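PDB 3FDU: putative enoyl-CoA hydratase/isomerase from Acinetobacter baumannii, which probably catalyses a hydratase or isomerase reaction on an enoyl-CoA thioester, as members of the crotonase family do. Local coordinates for residues S99-I104 against Q197-L202; I117-D122 against A178-E183; M72-N77 against Q234-P239; L18-P23 against L35-A40. The protein carries 4 engineered substitutions. All coordinates share one frame; numbering follows the deposited sequence.

Overall arrangement
Contacts 1, 2 and 4 gather round the large mixed sheet of a crotonase-type fold; contact 3 joins helix 68-76 to the end of helix 218-236, away from it. Contacts 1 and 2 touch directly, Ile104 CG2 lying 3.6 Å from Leu118 CD2, and both contacts reach the second subunit. Contact 4 shares the large mixed sheet with contact 1, and its nearest atoms are about 7 Å from contact 1 and about 6 Å from contact 2. Contact 3 lies on the opposite side of the chain's centre from contacts 1 and 2, its centre about 39 Å from that of contact 1, and a glycerol, probably from the crystallisation liquor, lies about 4 Å from the side chain of Phe74.

Contact 1: S99-I104 against Q197-L202; sequences SKPLII and QHLTAL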
loop_
_atom_site.group_PDB
_atom_site.type_symbol
_atom_site.label_atom_id
_atom_site.label_comp_id
_atom_site.label_asym_id
_atom_site.label_seq_id
_atom_site.Cartn_x
_atom_site.Cartn_y
_atom_site.Cartn_z
ATOM N N SER A 99 -18.361 -12.724 7.067
ATOM C CA SER A 99 -18.465 -11.545 7.940
ATOM C C SER A 99 -17.589 -11.752 9.170
ATOM O O SER A 99 -17.263 -10.810 9.916
ATOM C CB SER A 99 -19.974 -11.351 8.351
ATOM O OG SER A 99 -20.242 -12.201 9.473
ATOM N N LYS A 100 -17.208 -13.007 9.402
ATOM C CA LYS A 100 -16.464 -13.361 10.593
ATOM C C LYS A 100 -14.960 -13.376 10.273
ATOM O O LYS A 100 -14.604 -13.409 9.099
ATOM C CB LYS A 100 -16.899 -14.759 11.084
ATOM C CG LYS A 100 -18.417 -14.751 11.528
ATOM C CD LYS A 100 -19.022 -16.184 11.746
ATOM C CE LYS A 100 -20.521 -16.039 12.224
ATOM N NZ LYS A 100 -21.015 -17.450 12.451
ATOM N N PRO A 101 -14.108 -13.347 11.310
ATOM C CA PRO A 101 -12.673 -13.285 10.985
ATOM C C PRO A 101 -12.256 -14.594 10.263
ATOM O O PRO A 101 -12.708 -15.696 10.651
ATOM C CB PRO A 101 -11.998 -13.166 12.349
ATOM C CG PRO A 101 -13.140 -12.517 13.298
ATOM C CD PRO A 101 -14.368 -13.267 12.764
ATOM N N LEU A 102 -11.435 -14.452 9.215
ATOM C CA LEU A 102 -10.900 -15.583 8.405
ATOM C C LEU A 102 -9.376 -15.598 8.560
ATOM O O LEU A 102 -8.698 -14.616 8.196
ATOM C CB LEU A 102 -11.264 -15.419 6.925
ATOM C CG LEU A 102 -10.747 -16.526 5.965
ATOM C CD1 LEU A 102 -11.247 -17.939 6.389
ATOM C CD2 LEU A 102 -11.201 -16.238 4.532
ATOM N N ILE A 103 -8.834 -16.677 9.139
ATOM C CA ILE A 103 -7.407 -16.806 9.283
ATOM C C ILE A 103 -6.952 -17.927 8.367
ATOM O O ILE A 103 -7.629 -18.939 8.278
ATOM C CB ILE A 103 -6.989 -17.135 10.745
ATOM C CG1 ILE A 103 -7.542 -16.078 11.737
ATOM C CG2 ILE A 103 -5.465 -17.342 10.877
ATOM C CD1 ILE A 103 -7.348 -16.486 13.204
ATOM N N ILE A 104 -5.815 -17.728 7.682
ATOM C CA ILE A 104 -5.209 -18.754 6.845
ATOM C C ILE A 104 -3.819 -19.101 7.376
ATOM O O ILE A 104 -3.024 -18.218 7.792
ATOM C CB ILE A 104 -5.177 -18.341 5.355
ATOM C CG1 ILE A 104 -6.654 -18.271 4.846
ATOM C CG2 ILE A 104 -4.332 -19.377 4.522
ATOM C CD1 ILE A 104 -6.861 -18.007 3.351
ATOM N N GLN A 197 -8.602 -18.643 18.969
ATOM C CA GLN A 197 -9.157 -18.741 20.326
ATOM C C GLN A 197 -9.174 -17.362 20.978
ATOM O O GLN A 197 -10.148 -17.008 21.660
ATOM C CB GLN A 197 -8.306 -19.674 21.193
ATOM C CG GLN A 197 -8.608 -21.161 21.036
ATOM C CD GLN A 197 -7.486 -22.073 21.607
ATOM O OE1 GLN A 197 -7.478 -23.291 21.379
ATOM N NE2 GLN A 197 -6.547 -21.484 22.343
ATOM N N HIS A 198 -8.098 -16.593 20.813
ATOM C CA HIS A 198 -8.088 -15.223 21.322
ATOM C C HIS A 198 -9.244 -14.414 20.729
ATOM O O HIS A 198 -9.954 -13.720 21.448
ATOM C CB HIS A 198 -6.738 -14.538 21.057
ATOM C CG HIS A 198 -6.709 -13.067 21.413
ATOM N ND1 HIS A 198 -7.023 -12.592 22.669
ATOM C CD2 HIS A 198 -6.321 -11.983 20.693
ATOM C CE1 HIS A 198 -6.870 -11.280 22.699
ATOM N NE2 HIS A 198 -6.438 -10.888 21.511
ATOM N N LEU A 199 -9.453 -14.501 19.420
ATOM C CA LEU A 199 -10.563 -13.785 18.813
ATOM C C LEU A 199 -11.933 -14.276 19.329
ATOM O O LEU A 199 -12.841 -13.449 19.480
ATOM C CB LEU A 199 -10.513 -13.837 17.270
ATOM C CG LEU A 199 -9.281 -13.150 16.657
ATOM C CD1 LEU A 199 -9.355 -13.122 15.078
ATOM C CD2 LEU A 199 -9.165 -11.752 17.218
ATOM N N THR A 200 -12.111 -15.579 19.573
ATOM C CA THR A 200 -13.432 -16.016 20.049
ATOM C C THR A 200 -13.679 -15.509 21.480
ATOM O O THR A 200 -14.815 -15.440 21.928
ATOM C CB THR A 200 -13.629 -17.539 20.044
ATOM O OG1 THR A 200 -12.818 -18.105 21.086
ATOM C CG2 THR A 200 -13.212 -18.122 18.735
ATOM N N ALA A 201 -12.644 -15.170 22.220
ATOM C CA ALA A 201 -12.890 -14.594 23.547
ATOM C C ALA A 201 -13.269 -13.088 23.520
ATOM O O ALA A 201 -13.575 -12.531 24.561
ATOM C CB ALA A 201 -11.699 -14.846 24.473
ATOM N N LEU A 202 -13.241 -12.449 22.337
ATOM C CA LEU A 202 -13.576 -11.008 22.180
ATOM C C LEU A 202 -15.000 -10.914 21.689
ATOM O O LEU A 202 -15.550 -11.926 21.260
ATOM C CB LEU A 202 -12.591 -10.278 21.213
ATOM C CG LEU A 202 -11.115 -10.336 21.684
ATOM C CD1 LEU A 202 -10.011 -9.754 20.699
ATOM C CD2 LEU A 202 -10.969 -9.636 23.026
#
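Leu199 reaches from the last turns of helix 188-200 to Pro101 and Ile103, where the chain enters strand 102-106. Its CB points at the strand but stays beyond contact distance, and Leu199 CG is still 5.1 Å from Pro101 CB. At CG the chain forks. With CG placed beside the backbone N (chi1 -63°) and chi2 extended, CD1 carries on toward the strand while CD2 turns off to another side. CD1 then does all the touching: it meets Pro101 CB at 3.8 Å and, more loosely, Ile103 CD1 at 4.3 Å, so that one methyl bridges Pro101, just before the strand, and Ile103, two residues on, whose side chains point to the same side.

In the residues around it, Gln197 O accepts two bonds from the same face of its carbonyl, one from Thr200 OG1 at 2.9 Å and one from Ala201 N at 3.1 Å, and Leu202 CD1 rests 3.8 Å above the ring plane of His198, offset toward the rim of the ring.

Helix 188-200 thus lies against the sheet, with Ile103 also meeting Ala192, Thr195 and Ala196, and Leu199 reaching Val52 on strand 52-57. Phe165 of the second subunit packs against Pro101, Leu199 and Leu202, while Thr166 O of that subunit accepts a bond from His198 NE2, so this layer of helix on strand continues into the subunit interface.

Contact 2: I117-D122 against A178-E183; sequences ILLQAD and AGLVNE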
loop_
_atom_site.group_PDB
_atom_site.type_symbol
_atom_site.label_atom_id
_atom_site.label_comp_id
_atom_site.label_asym_id
_atom_site.label_seq_id
_atom_site.Cartn_x
_atom_site.Cartn_y
_atom_site.Cartn_z
ATOM N N ILE A 117 -6.305 -16.141 -2.564
ATOM C CA ILE A 117 -7.199 -16.310 -1.429
ATOM C C ILE A 117 -6.664 -15.606 -0.157
ATOM O O ILE A 117 -7.451 -15.180 0.695
ATOM C CB ILE A 117 -7.549 -17.808 -1.140
ATOM C CG1 ILE A 117 -8.797 -17.861 -0.251
ATOM C CG2 ILE A 117 -6.372 -18.510 -0.423
ATOM C CD1 ILE A 117 -9.814 -18.838 -0.580
ATOM N N LEU A 118 -5.341 -15.440 -0.046
ATOM C CA LEU A 118 -4.733 -14.722 1.093
ATOM C C LEU A 118 -5.211 -13.282 1.136
ATOM O O LEU A 118 -5.297 -12.669 2.214
ATOM C CB LEU A 118 -3.198 -14.725 0.981
ATOM C CG LEU A 118 -2.582 -16.122 0.874
ATOM C CD1 LEU A 118 -1.079 -15.960 0.849
ATOM C CD2 LEU A 118 -3.086 -16.995 2.067
ATOM N N LEU A 119 -5.505 -12.740 -0.030
ATOM C CA LEU A 119 -6.008 -11.366 -0.130
ATOM C C LEU A 119 -7.462 -11.236 0.310
ATOM O O LEU A 119 -7.964 -10.101 0.463
ATOM C CB LEU A 119 -5.888 -10.831 -1.548
ATOM C CG LEU A 119 -4.444 -10.735 -2.055
ATOM C CD1 LEU A 119 -4.501 -10.608 -3.610
ATOM C CD2 LEU A 119 -3.646 -9.588 -1.408
ATOM N N GLN A 120 -8.148 -12.362 0.489
ATOM C CA GLN A 120 -9.441 -12.337 1.166
ATOM C C GLN A 120 -9.389 -12.616 2.674
ATOM O O GLN A 120 -10.404 -12.485 3.358
ATOM C CB GLN A 120 -10.441 -13.327 0.506
ATOM C CG GLN A 120 -10.322 -13.520 -1.011
ATOM C CD GLN A 120 -10.285 -12.248 -1.794
ATOM O OE1 GLN A 120 -10.989 -11.273 -1.492
ATOM N NE2 GLN A 120 -9.443 -12.226 -2.808
ATOM N N ALA A 121 -8.265 -13.089 3.210
ATOM C CA ALA A 121 -8.199 -13.421 4.625
ATOM C C ALA A 121 -7.857 -12.167 5.429
ATOM O O ALA A 121 -7.188 -11.285 4.918
ATOM C CB ALA A 121 -7.115 -14.527 4.893
ATOM N N ASP A 122 -8.264 -12.124 6.707
ATOM C CA ASP A 122 -7.855 -11.040 7.596
ATOM C C ASP A 122 -6.428 -11.146 8.130
ATOM O O ASP A 122 -5.747 -10.136 8.291
ATOM C CB ASP A 122 -8.847 -10.989 8.748
ATOM C CG ASP A 122 -10.270 -10.859 8.241
ATOM O OD1 ASP A 122 -10.511 -9.902 7.474
ATOM O OD2 ASP A 122 -11.113 -11.731 8.549
ATOM N N ALA A 178 5.766 -8.094 1.360
ATOM C CA ALA A 178 4.721 -7.644 0.466
ATOM C C ALA A 178 3.362 -7.574 1.204
ATOM O O ALA A 178 2.340 -7.229 0.602
ATOM C CB ALA A 178 4.612 -8.627 -0.701
ATOM N N GLY A 179 3.356 -7.966 2.474
ATOM C CA GLY A 179 2.166 -7.912 3.306
ATOM C C GLY A 179 1.119 -9.012 3.096
ATOM O O GLY A 179 0.002 -8.893 3.594
ATOM N N LEU A 180 1.478 -10.058 2.348
ATOM C CA LEU A 180 0.628 -11.210 2.129
ATOM C C LEU A 180 0.557 -12.088 3.377
ATOM O O LEU A 180 -0.418 -12.797 3.581
ATOM C CB LEU A 180 1.187 -12.036 0.950
ATOM C CG LEU A 180 0.985 -11.414 -0.463
ATOM C CD1 LEU A 180 1.874 -12.157 -1.519
ATOM C CD2 LEU A 180 -0.502 -11.558 -0.850
ATOM N N VAL A 181 1.629 -12.070 4.184
ATOM C CA VAL A 181 1.689 -12.896 5.392
ATOM C C VAL A 181 1.866 -11.901 6.557
ATOM O O VAL A 181 2.630 -10.952 6.438
ATOM C CB VAL A 181 2.937 -13.864 5.283
ATOM C CG1 VAL A 181 3.451 -14.349 6.607
ATOM C CG2 VAL A 181 2.669 -15.032 4.274
ATOM N N ASN A 182 1.188 -12.119 7.682
ATOM C CA ASN A 182 1.345 -11.262 8.895
ATOM C C ASN A 182 2.638 -11.539 9.667
ATOM O O ASN A 182 3.326 -10.615 10.166
ATOM C CB ASN A 182 0.143 -11.500 9.855
ATOM C CG ASN A 182 -1.124 -10.829 9.344
ATOM O OD1 ASN A 182 -1.759 -11.313 8.400
ATOM N ND2 ASN A 182 -1.431 -9.660 9.890
ATOM N N GLU A 183 2.972 -12.820 9.794
ATOM C CA GLU A 183 4.173 -13.199 10.566
ATOM C C GLU A 183 4.673 -14.585 10.101
ATOM O O GLU A 183 3.875 -15.451 9.761
ATOM C CB GLU A 183 3.790 -13.259 12.058
ATOM C CG GLU A 183 4.853 -13.699 13.016
ATOM C CD GLU A 183 4.378 -13.609 14.495
ATOM O OE1 GLU A 183 3.189 -13.288 14.746
ATOM O OE2 GLU A 183 5.187 -13.874 15.405
#
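Two turns that each lead from a helix into the large sheet meet here, and their leucines do the meeting. One turn follows helix 113-116 into strand 123-126; the other follows helix 172-177, which closes in a Schellman motif with Gly179 at positive phi, and goes on to strand 183-184. Leu119 and Leu180 touch through one methyl each, CD2 to CD2 at 3.8 Å, with their side chains running obliquely past one another. Neither points straight across from its backbone; in both, CG stands beside the backbone N and CD1 continues the chain (chi2 163° in Leu119, 167° in Leu180), while the side branch CD2 is the one that turns to meet the other leucine. Leu118 does point across, but its CD1 finds the backbone: it stops 4.2 Å from Leu180 O.

Farther on, Asp122 O and Asn182 OD1 lie 4.2 Å apart as two acceptors, with no bond between them. Each amide end of Asn182 is used elsewhere: OD1 takes the N-H of Val124, and ND2 gives to Glu162 OE2 and His158 O of the second subunit. Asp122 OD2 is gripped by Leu102 N and a salt bridge from Lys211, while OD1 bonds Tyr157 OH of the second subunit.

Around the contact, Leu118 rests on Val106 of strand 102-106 and on Val124 of strand 123-126, while helix 147-155 meets Leu119 through Ala147 and Leu180 through Leu151.

Contact 3: M72-N77 against Q234-P239; sequences MGFVQN and QRVQSP
Phe74 sets the edge of its ring against Val236: CE2 and CD2 both lie 4.0 Å from Val236 CG1, and that methyl sits near the plane of the ring, not over a face. The two side chains cross at about a right angle. The ring gets there because its CG is anti to the backbone N (chi1 -168°), which carries it off the helix toward the other chain segment. Next to it Val75 presents both methyls: CG2 lies 4.2 Å from Val236 CG1, and CG1 lies 3.9 Å from Val236 O. Val236 is therefore shared by two consecutive residues of helix 68-76.

Each segment also carries a local side-chain bond. On one, Gln76 folds back so that NE2 bonds Met72 O at 3.0 Å, nearly straight at 168° but well above the carbonyl plane. On the other, Arg235 O takes both Ser238 N and Ser238 OG, and the same OG makes a weak cap to Met241 N of helix 239-248.

Across the contact the forces are dispersion between methyls and a ring edge, with no polar bond to fix its direction, so this contact is non-directional, and close fit, not polar bonding, is what it contributes.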
loop_
_atom_site.group_PDB
_atom_site.type_symbol
_atom_site.label_atom_id
_atom_site.label_comp_id
_atom_site.label_asym_id
_atom_site.label_seq_id
_atom_site.Cartn_x
_atom_site.Cartn_y
_atom_site.Cartn_z
ATOM N N MET A 72 -7.200 -28.841 -18.109
ATOM C CA MET A 72 -7.099 -29.141 -19.496
ATOM C C MET A 72 -8.425 -29.671 -20.054
ATOM O O MET A 72 -8.764 -29.398 -21.198
ATOM C CB MET A 72 -5.920 -30.078 -19.747
ATOM C CG MET A 72 -4.642 -29.280 -19.558
ATOM S SD MET A 72 -3.236 -30.125 -20.136
ATOM C CE MET A 72 -2.007 -28.864 -19.936
ATOM N N GLY A 73 -9.186 -30.374 -19.229
ATOM C CA GLY A 73 -10.523 -30.779 -19.639
ATOM C C GLY A 73 -11.385 -29.532 -19.796
ATOM O O GLY A 73 -12.200 -29.429 -20.716
ATOM N N PHE A 74 -11.201 -28.578 -18.890
ATOM C CA PHE A 74 -11.957 -27.326 -18.916
ATOM C C PHE A 74 -11.698 -26.477 -20.168
ATOM O O PHE A 74 -12.659 -25.953 -20.791
ATOM C CB PHE A 74 -11.706 -26.519 -17.626
ATOM C CG PHE A 74 -12.644 -25.355 -17.429
ATOM C CD1 PHE A 74 -13.837 -25.511 -16.714
ATOM C CD2 PHE A 74 -12.306 -24.094 -17.894
ATOM C CE1 PHE A 74 -14.697 -24.417 -16.482
ATOM C CE2 PHE A 74 -13.151 -22.994 -17.679
ATOM C CZ PHE A 74 -14.345 -23.153 -16.957
ATOM N N VAL A 75 -10.427 -26.334 -20.542
ATOM C CA VAL A 75 -10.070 -25.517 -21.693
ATOM C C VAL A 75 -10.768 -26.090 -22.974
ATOM O O VAL A 75 -11.206 -25.334 -23.863
ATOM C CB VAL A 75 -8.541 -25.472 -21.914
ATOM C CG1 VAL A 75 -8.217 -25.042 -23.389
ATOM C CG2 VAL A 75 -7.850 -24.534 -20.883
ATOM N N GLN A 76 -10.875 -27.409 -23.048
ATOM C CA GLN A 76 -11.537 -28.067 -24.167
ATOM C C GLN A 76 -13.074 -28.087 -24.117
ATOM O O GLN A 76 -13.713 -28.395 -25.114
ATOM C CB GLN A 76 -10.993 -29.477 -24.336
ATOM C CG GLN A 76 -9.493 -29.491 -24.601
ATOM C CD GLN A 76 -8.925 -30.898 -24.612
ATOM O OE1 GLN A 76 -8.911 -31.545 -25.653
ATOM N NE2 GLN A 76 -8.457 -31.372 -23.468
ATOM N N ASN A 77 -13.666 -27.760 -22.977
ATOM C CA ASN A 77 -15.108 -27.761 -22.802
ATOM C C ASN A 77 -15.479 -26.664 -21.829
ATOM O O ASN A 77 -15.948 -26.958 -20.751
ATOM C CB ASN A 77 -15.590 -29.118 -22.232
ATOM C CG ASN A 77 -17.119 -29.300 -22.354
ATOM O OD1 ASN A 77 -17.789 -28.550 -23.073
ATOM N ND2 ASN A 77 -17.661 -30.318 -21.666
ATOM N N GLN A 234 -11.678 -15.131 -21.321
ATOM C CA GLN A 234 -11.134 -14.762 -22.653
ATOM C C GLN A 234 -9.784 -15.424 -22.900
ATOM O O GLN A 234 -9.516 -15.938 -23.987
ATOM C CB GLN A 234 -10.954 -13.242 -22.783
ATOM C CG GLN A 234 -12.280 -12.448 -22.776
ATOM C CD GLN A 234 -12.071 -10.924 -22.799
ATOM O OE1 GLN A 234 -10.946 -10.416 -22.936
ATOM N NE2 GLN A 234 -13.152 -10.202 -22.675
ATOM N N ARG A 235 -8.922 -15.368 -21.884
ATOM C CA ARG A 235 -7.620 -16.081 -21.937
ATOM C C ARG A 235 -7.767 -17.561 -21.910
ATOM O O ARG A 235 -7.136 -18.240 -22.706
ATOM C CB ARG A 235 -6.693 -15.654 -20.771
ATOM C CG ARG A 235 -6.698 -14.180 -20.505
ATOM C CD ARG A 235 -5.645 -13.391 -21.217
ATOM N NE ARG A 235 -5.102 -14.072 -22.363
ATOM C CZ ARG A 235 -5.524 -13.878 -23.609
ATOM N NH1 ARG A 235 -6.503 -13.008 -23.849
ATOM N NH2 ARG A 235 -4.944 -14.536 -24.606
ATOM N N VAL A 236 -8.600 -18.105 -21.014
ATOM C CA VAL A 236 -8.854 -19.563 -21.030
ATOM C C VAL A 236 -9.358 -20.108 -22.424
ATOM O O VAL A 236 -9.017 -21.247 -22.849
ATOM C CB VAL A 236 -9.894 -19.935 -19.977
ATOM C CG1 VAL A 236 -10.508 -21.340 -20.253
ATOM C CG2 VAL A 236 -9.319 -19.748 -18.497
ATOM N N GLN A 237 -10.226 -19.318 -23.055
ATOM C CA GLN A 237 -10.841 -19.643 -24.360
ATOM C C GLN A 237 -10.020 -19.228 -25.563
ATOM O O GLN A 237 -10.453 -19.400 -26.721
ATOM C CB GLN A 237 -12.239 -18.957 -24.452
ATOM C CG GLN A 237 -13.190 -19.669 -23.527
ATOM C CD GLN A 237 -14.578 -19.135 -23.581
ATOM O OE1 GLN A 237 -15.075 -18.629 -22.578
ATOM N NE2 GLN A 237 -15.228 -19.214 -24.763
ATOM N N SER A 238 -8.856 -18.656 -25.332
ATOM C CA SER A 238 -8.086 -18.193 -26.465
ATOM C C SER A 238 -7.634 -19.354 -27.397
ATOM O O SER A 238 -7.410 -20.490 -26.964
ATOM C CB SER A 238 -6.897 -17.333 -26.007
ATOM O OG SER A 238 -5.916 -18.184 -25.423
ATOM N N PRO A 239 -7.522 -19.059 -28.702
ATOM C CA PRO A 239 -7.157 -20.124 -29.634
ATOM C C PRO A 239 -5.779 -20.679 -29.303
ATOM O O PRO A 239 -5.548 -21.881 -29.444
ATOM C CB PRO A 239 -7.117 -19.413 -31.001
ATOM C CG PRO A 239 -7.997 -18.201 -30.843
ATOM C CD PRO A 239 -7.916 -17.803 -29.373
#

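Contact 4: L18-P23 against L35-A40; sequences LAINRP and LWIAKA
This is a helix-on-sheet contact inside a beta-alpha-beta unit: strand 15-20, helix 31-46 and strand 52-57 follow in order, and here the first strand meets the helix through Leu18 with Ala40 and Ile20 with Ile37. The pairing fits the geometry of both elements. Leu18 and Ile20 are two apart on the strand, Ile37 and Ala40 one helical turn apart, and the later strand residue meets the earlier helix residue, so helix and strand run in opposite senses, as the crossover requires.

Leu18 points at the helix and sets its forked end on a single methyl: CD1 lies 3.9 Å and CD2 4.1 Å from Ala40 CB. Both leucine methyls thus bear on the one methyl of Ala40. At the other end, two isoleucines meet by their terminal methyls, Ile20 CD1 to Ile37 CD1 at 4.0 Å, with the side chains at about a right angle. In Ile37 the CG1 branch stands beside the backbone N and chi2 is extended (165°), which takes CD1 out to the strand. Everything across the contact is aliphatic.

Ile37 lies between elements, also touching Leu91 of helix 87-97 and Leu7 of strand 7-12, while Ala38 meets Ser94 of helix 87-97. Within the sheet, Leu18 is flanked by Ala9 of strand 7-12 and by Val53 and Leu55 of strand 52-57, the neighbours of its own strand, and its backbone bonds Val54 and Arg56.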
loop_
_atom_site.group_PDB
_atom_site.type_symbol
_atom_site.label_atom_id
_atom_site.label_comp_id
_atom_site.label_asym_id
_atom_site.label_seq_id
_atom_site.Cartn_x
_atom_site.Cartn_y
_atom_site.Cartn_z
ATOM N N LEU A 18 -11.094 -25.525 8.756
ATOM C CA LEU A 18 -11.324 -26.174 7.464
ATOM C C LEU A 18 -9.969 -26.594 6.907
ATOM O O LEU A 18 -9.091 -25.766 6.654
ATOM C CB LEU A 18 -12.040 -25.243 6.480
ATOM C CG LEU A 18 -13.508 -24.913 6.852
ATOM C CD1 LEU A 18 -14.120 -23.888 5.932
ATOM C CD2 LEU A 18 -14.316 -26.206 6.813
ATOM N N ALA A 19 -9.780 -27.886 6.707
ATOM C CA ALA A 19 -8.474 -28.317 6.269
ATOM C C ALA A 19 -8.541 -29.082 4.964
ATOM O O ALA A 19 -9.209 -30.124 4.871
ATOM C CB ALA A 19 -7.782 -29.155 7.389
ATOM N N ILE A 20 -7.847 -28.547 3.961
ATOM C CA ILE A 20 -7.754 -29.183 2.650
ATOM C C ILE A 20 -6.885 -30.432 2.785
ATOM O O ILE A 20 -5.750 -30.394 3.311
ATOM C CB ILE A 20 -7.212 -28.187 1.576
ATOM C CG1 ILE A 20 -8.098 -26.888 1.583
ATOM C CG2 ILE A 20 -7.254 -28.785 0.231
ATOM C CD1 ILE A 20 -7.558 -25.735 0.676
ATOM N N ASN A 21 -7.410 -31.540 2.272
ATOM C CA ASN A 21 -6.764 -32.827 2.486
ATOM C C ASN A 21 -6.761 -33.641 1.186
ATOM O O ASN A 21 -7.558 -34.580 1.016
ATOM C CB ASN A 21 -7.551 -33.574 3.572
ATOM C CG ASN A 21 -6.819 -34.789 4.097
ATOM O OD1 ASN A 21 -5.641 -35.014 3.813
ATOM N ND2 ASN A 21 -7.537 -35.593 4.860
ATOM N N ARG A 22 -5.878 -33.270 0.271
ATOM C CA ARG A 22 -5.719 -34.026 -0.953
ATOM C C ARG A 22 -4.241 -34.196 -1.223
ATOM O O ARG A 22 -3.730 -33.645 -2.189
ATOM C CB ARG A 22 -6.413 -33.288 -2.133
ATOM C CG ARG A 22 -6.633 -34.178 -3.347
ATOM C CD ARG A 22 -6.979 -33.331 -4.528
ATOM N NE ARG A 22 -7.044 -34.109 -5.749
ATOM C CZ ARG A 22 -6.886 -33.609 -6.961
ATOM N NH1 ARG A 22 -6.617 -32.308 -7.140
ATOM N NH2 ARG A 22 -6.953 -34.432 -7.999
ATOM N N PRO A 23 -3.541 -34.936 -0.350
ATOM C CA PRO A 23 -2.068 -35.059 -0.432
ATOM C C PRO A 23 -1.583 -35.688 -1.717
ATOM O O PRO A 23 -0.524 -35.322 -2.204
ATOM C CB PRO A 23 -1.711 -35.976 0.778
ATOM C CG PRO A 23 -3.016 -36.730 1.082
ATOM C CD PRO A 23 -4.096 -35.683 0.808
ATOM N N LEU A 35 -16.138 -25.343 -4.906
ATOM C CA LEU A 35 -17.524 -25.099 -4.461
ATOM C C LEU A 35 -17.814 -25.620 -3.074
ATOM O O LEU A 35 -18.578 -24.998 -2.285
ATOM C CB LEU A 35 -18.506 -25.737 -5.447
ATOM C CG LEU A 35 -18.338 -25.255 -6.895
ATOM C CD1 LEU A 35 -19.360 -25.937 -7.820
ATOM C CD2 LEU A 35 -18.479 -23.707 -7.008
ATOM N N TRP A 36 -17.264 -26.792 -2.762
ATOM C CA TRP A 36 -17.447 -27.334 -1.415
ATOM C C TRP A 36 -16.805 -26.396 -0.398
ATOM O O TRP A 36 -17.360 -26.176 0.674
ATOM C CB TRP A 36 -16.808 -28.723 -1.270
ATOM C CG TRP A 36 -17.435 -29.724 -2.194
ATOM C CD1 TRP A 36 -18.684 -29.661 -2.734
ATOM C CD2 TRP A 36 -16.817 -30.915 -2.731
ATOM N NE1 TRP A 36 -18.891 -30.749 -3.565
ATOM C CE2 TRP A 36 -17.772 -31.541 -3.564
ATOM C CE3 TRP A 36 -15.574 -31.523 -2.556
ATOM C CZ2 TRP A 36 -17.499 -32.743 -4.257
ATOM C CZ3 TRP A 36 -15.302 -32.724 -3.219
ATOM C CH2 TRP A 36 -16.272 -33.319 -4.067
ATOM N N ILE A 37 -15.604 -25.890 -0.708
ATOM C CA ILE A 37 -14.999 -24.931 0.236
ATOM C C ILE A 37 -15.871 -23.653 0.355
ATOM O O ILE A 37 -16.082 -23.117 1.467
ATOM C CB ILE A 37 -13.554 -24.572 -0.122
ATOM C CG1 ILE A 37 -12.648 -25.855 -0.153
ATOM C CG2 ILE A 37 -12.996 -23.617 0.956
ATOM C CD1 ILE A 37 -11.247 -25.587 -0.873
ATOM N N ALA A 38 -16.337 -23.141 -0.787
ATOM C CA ALA A 38 -17.217 -21.949 -0.793
ATOM C C ALA A 38 -18.462 -22.166 0.033
ATOM O O ALA A 38 -18.853 -21.294 0.815
ATOM C CB ALA A 38 -17.602 -21.567 -2.239
ATOM N N LYS A 39 -19.099 -23.338 -0.111
ATOM C CA LYS A 39 -20.316 -23.580 0.657
ATOM C C LYS A 39 -20.066 -23.642 2.133
ATOM O O LYS A 39 -20.905 -23.160 2.921
ATOM C CB LYS A 39 -21.054 -24.858 0.238
ATOM C CG LYS A 39 -21.140 -25.045 -1.260
ATOM C CD LYS A 39 -21.695 -23.833 -1.989
ATOM C CE LYS A 39 -21.415 -23.943 -3.485
ATOM N NZ LYS A 39 -20.232 -23.130 -3.791
ATOM N N ALA A 40 -18.958 -24.282 2.526
ATOM C CA ALA A 40 -18.585 -24.335 3.947
ATOM C C ALA A 40 -18.374 -22.955 4.588
ATOM O O ALA A 40 -18.726 -22.740 5.770
ATOM C CB ALA A 40 -17.311 -25.216 4.167
#